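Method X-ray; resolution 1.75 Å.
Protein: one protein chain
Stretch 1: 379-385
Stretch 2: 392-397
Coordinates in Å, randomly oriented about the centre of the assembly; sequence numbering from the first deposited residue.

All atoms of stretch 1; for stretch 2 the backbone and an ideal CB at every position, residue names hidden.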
# COMPACT_ATOMS: atom_id res chain seq x y z
N ASP A 379 -2.71 -4.60 8.32
CA ASP A 379 -4.10 -4.68 8.79
C ASP A 379 -5.03 -3.98 7.81
O ASP A 379 -6.07 -4.54 7.42
CB ASP A 379 -4.26 -4.03 10.16
CG ASP A 379 -3.69 -4.87 11.28
OD1 ASP A 379 -3.13 -5.96 11.03
OD2 ASP A 379 -3.82 -4.43 12.45
N TYR A 380 -4.65 -2.77 7.42
CA TYR A 380 -5.45 -1.97 6.50
C TYR A 380 -5.65 -2.68 5.15
O TYR A 380 -6.79 -2.81 4.68
CB TYR A 380 -4.89 -0.55 6.30
CG TYR A 380 -5.69 0.11 5.20
CD1 TYR A 380 -5.26 0.06 3.88
CD2 TYR A 380 -6.95 0.66 5.47
CE1 TYR A 380 -6.03 0.58 2.86
CE2 TYR A 380 -7.72 1.20 4.45
CZ TYR A 380 -7.25 1.14 3.14
OH TYR A 380 -7.99 1.64 2.10
N TYR A 381 -4.56 -3.12 4.51
CA TYR A 381 -4.68 -3.73 3.18
C TYR A 381 -5.36 -5.10 3.20
O TYR A 381 -6.03 -5.49 2.24
CB TYR A 381 -3.33 -3.76 2.45
CG TYR A 381 -2.86 -2.37 2.06
CD1 TYR A 381 -3.58 -1.60 1.14
CD2 TYR A 381 -1.69 -1.82 2.61
CE1 TYR A 381 -3.16 -0.32 0.79
CE2 TYR A 381 -1.26 -0.55 2.26
CZ TYR A 381 -1.99 0.19 1.35
OH TYR A 381 -1.57 1.45 1.02
N TYR A 382 -5.21 -5.82 4.31
CA TYR A 382 -5.94 -7.07 4.51
C TYR A 382 -7.44 -6.79 4.52
O TYR A 382 -8.20 -7.41 3.77
CB TYR A 382 -5.48 -7.75 5.80
CG TYR A 382 -6.34 -8.91 6.25
CD1 TYR A 382 -6.43 -10.07 5.48
CD2 TYR A 382 -7.04 -8.86 7.45
CE1 TYR A 382 -7.22 -11.15 5.89
CE2 TYR A 382 -7.83 -9.93 7.88
CZ TYR A 382 -7.92 -11.06 7.09
OH TYR A 382 -8.69 -12.13 7.50
N LEU A 383 -7.88 -5.85 5.35
CA LEU A 383 -9.29 -5.47 5.39
C LEU A 383 -9.77 -4.86 4.06
O LEU A 383 -10.89 -5.12 3.63
CB LEU A 383 -9.59 -4.56 6.58
CG LEU A 383 -11.05 -4.21 6.86
CD1 LEU A 383 -11.89 -5.47 7.03
CD2 LEU A 383 -11.14 -3.31 8.09
N GLU A 384 -8.92 -4.06 3.41
CA GLU A 384 -9.28 -3.53 2.09
C GLU A 384 -9.50 -4.66 1.08
O GLU A 384 -10.44 -4.59 0.28
CB GLU A 384 -8.24 -2.52 1.57
CG GLU A 384 -8.77 -1.72 0.39
CD GLU A 384 -7.68 -1.04 -0.40
OE1 GLU A 384 -7.25 0.05 0.02
OE2 GLU A 384 -7.27 -1.59 -1.45
N ALA A 385 -8.66 -5.68 1.13
CA ALA A 385 -8.81 -6.85 0.25
C ALA A 385 -10.14 -7.54 0.52
O ALA A 385 -10.86 -7.90 -0.42
CB ALA A 385 -7.66 -7.83 0.44
N UNK A 392 -18.77 -3.94 -4.28
CA UNK A 392 -18.19 -3.10 -5.31
C UNK A 392 -17.65 -1.87 -4.59
O UNK A 392 -18.37 -0.90 -4.36
CB UNK A 392 -19.20 -2.73 -6.39
N UNK A 393 -16.38 -1.94 -4.20
CA UNK A 393 -15.82 -0.91 -3.33
C UNK A 393 -15.33 0.32 -4.09
O UNK A 393 -14.54 0.20 -5.04
CB UNK A 393 -14.67 -1.50 -2.52
N UNK A 394 -15.81 1.49 -3.69
CA UNK A 394 -15.33 2.76 -4.22
C UNK A 394 -13.99 3.11 -3.57
O UNK A 394 -13.93 3.37 -2.36
CB UNK A 394 -16.36 3.87 -3.98
N UNK A 395 -12.93 3.15 -4.37
CA UNK A 395 -11.57 3.36 -3.83
C UNK A 395 -11.41 4.68 -3.11
O UNK A 395 -11.82 5.73 -3.61
CB UNK A 395 -10.54 3.28 -4.96
N UNK A 396 -10.78 4.64 -1.93
CA UNK A 396 -10.32 5.86 -1.28
C UNK A 396 -9.22 6.49 -2.14
O UNK A 396 -9.20 7.71 -2.33
CB UNK A 396 -9.81 5.57 0.14
N UNK A 397 -8.35 5.63 -2.66
CA UNK A 397 -7.23 6.01 -3.54
C UNK A 397 -7.69 6.68 -4.82
O UNK A 397 -8.82 6.50 -5.29
OXT UNK A 397 -6.91 7.43 -5.42
CB UNK A 397 -6.39 4.78 -3.89

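Stretch 1 is a helix that offers the other segment two tyrosine hydroxyls, of Tyr380 and Tyr381, and the carboxylate of Glu384. Tyr380 OH donates to Glu384 OE1 (2.7 Å), so the two side chains form one polar patch one helical turn long. Stretch 2 passes it in an extended conformation over its first four positions.

Position 392 has phi/psi of -86/92, and its CB is out of reach of the helix. Nothing in stretch 1 constrains the choice, and many polar or small residues would serve. It is Asp392, which makes no contact here.

At position 393 CA-to-CB points toward the helix, yet no atom of stretch 1 lies within 5.5 Å of the ideal CB. A short side chain would therefore stop before the helix; a long one, whether an aromatic, Met, or a basic residue drawn by the carboxylate, could span the gap. The deposited residue is Trp393. With chi1 t, its six-membered ring extends to Glu384, CZ3 lying 3.4 Å from Glu384 CD, and its CH2 comes 3.9 Å from Tyr380 OH. These are packing contacts; the indole nitrogen is hydrogen-bonded elsewhere in the structure.

Position 394, the next along the extended chain, is again out of reach, and stretch 1 favours no particular type. Glu394 occupies it, with chi1 to chi3 all near 180°.

Position 395 points sideways, with no helix atom near its CB. Stretch 1 leaves the choice wide, and Leu395 comes no nearer than 5.8 Å, from its CG to Glu384 OE2, and makes no contact.

At position 396 the backbone turns to -66/-41, and CA-to-CB points toward the helix, the ideal CB lying 4.8 Å from Tyr380 OH. A medium or large side chain could pack against that hydroxyl, either apolar or with a polar group of its own. Tyr396 does so through its ring: CD2 is 3.4 Å from Tyr380 OH, near the plane of the Tyr380 ring and at its edge.

Position 397 is the chain terminus, its CB directed toward the helix but with nothing within 5.5 Å. Glu384 OE1 invites a donor, while the tyrosine rings offer an apolar surface. Lys, Arg or Gln could supply a donor; an indole combines one with a broad ring. Trp397 is found, and its NE1 donates to Glu384 OE1 at 2.8 Å with a nearly straight angle of 167°. OE1 thus accepts from both Trp397 and Tyr380. Trp397 CZ2 also packs 3.7 Å from Tyr381 CE1 and 4.0 Å from Tyr380 CE1.

Stretch 2 392-397: DWELYW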
# COMPACT_ATOMS: atom_id res chain seq x y z
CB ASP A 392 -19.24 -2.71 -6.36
CG ASP A 392 -18.70 -1.75 -7.41
OD1 ASP A 392 -19.50 -1.02 -8.02
OD2 ASP A 392 -17.46 -1.70 -7.62
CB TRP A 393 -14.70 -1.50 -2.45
CG TRP A 393 -14.08 -0.47 -1.54
CD1 TRP A 393 -14.70 0.24 -0.56
CD2 TRP A 393 -12.70 -0.05 -1.53
NE1 TRP A 393 -13.80 1.09 0.05
CE2 TRP A 393 -12.57 0.93 -0.52
CE3 TRP A 393 -11.57 -0.41 -2.28
CZ2 TRP A 393 -11.35 1.56 -0.23
CZ3 TRP A 393 -10.36 0.22 -2.00
CH2 TRP A 393 -10.26 1.19 -0.98
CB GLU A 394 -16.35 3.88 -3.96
CG GLU A 394 -15.99 5.19 -4.65
CD GLU A 394 -16.96 6.33 -4.34
OE1 GLU A 394 -16.77 7.43 -4.90
OE2 GLU A 394 -17.91 6.13 -3.55
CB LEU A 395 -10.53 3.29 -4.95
CG LEU A 395 -9.95 1.91 -5.28
CD1 LEU A 395 -11.02 0.92 -5.68
CD2 LEU A 395 -8.91 2.05 -6.38
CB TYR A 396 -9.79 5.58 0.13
CG TYR A 396 -10.78 4.86 1.04
CD1 TYR A 396 -12.16 5.00 0.85
CD2 TYR A 396 -10.33 4.07 2.10
CE1 TYR A 396 -13.07 4.35 1.69
CE2 TYR A 396 -11.24 3.42 2.95
CZ TYR A 396 -12.60 3.57 2.73
OH TYR A 396 -13.50 2.92 3.55
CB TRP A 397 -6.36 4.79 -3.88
CG TRP A 397 -6.04 3.96 -2.68
CD1 TRP A 397 -6.67 2.83 -2.27
CD2 TRP A 397 -5.03 4.24 -1.70
NE1 TRP A 397 -6.12 2.37 -1.10
CE2 TRP A 397 -5.10 3.22 -0.73
CE3 TRP A 397 -4.06 5.25 -1.56
CZ2 TRP A 397 -4.26 3.18 0.38
CZ3 TRP A 397 -3.21 5.20 -0.45
CH2 TRP A 397 -3.32 4.17 0.50
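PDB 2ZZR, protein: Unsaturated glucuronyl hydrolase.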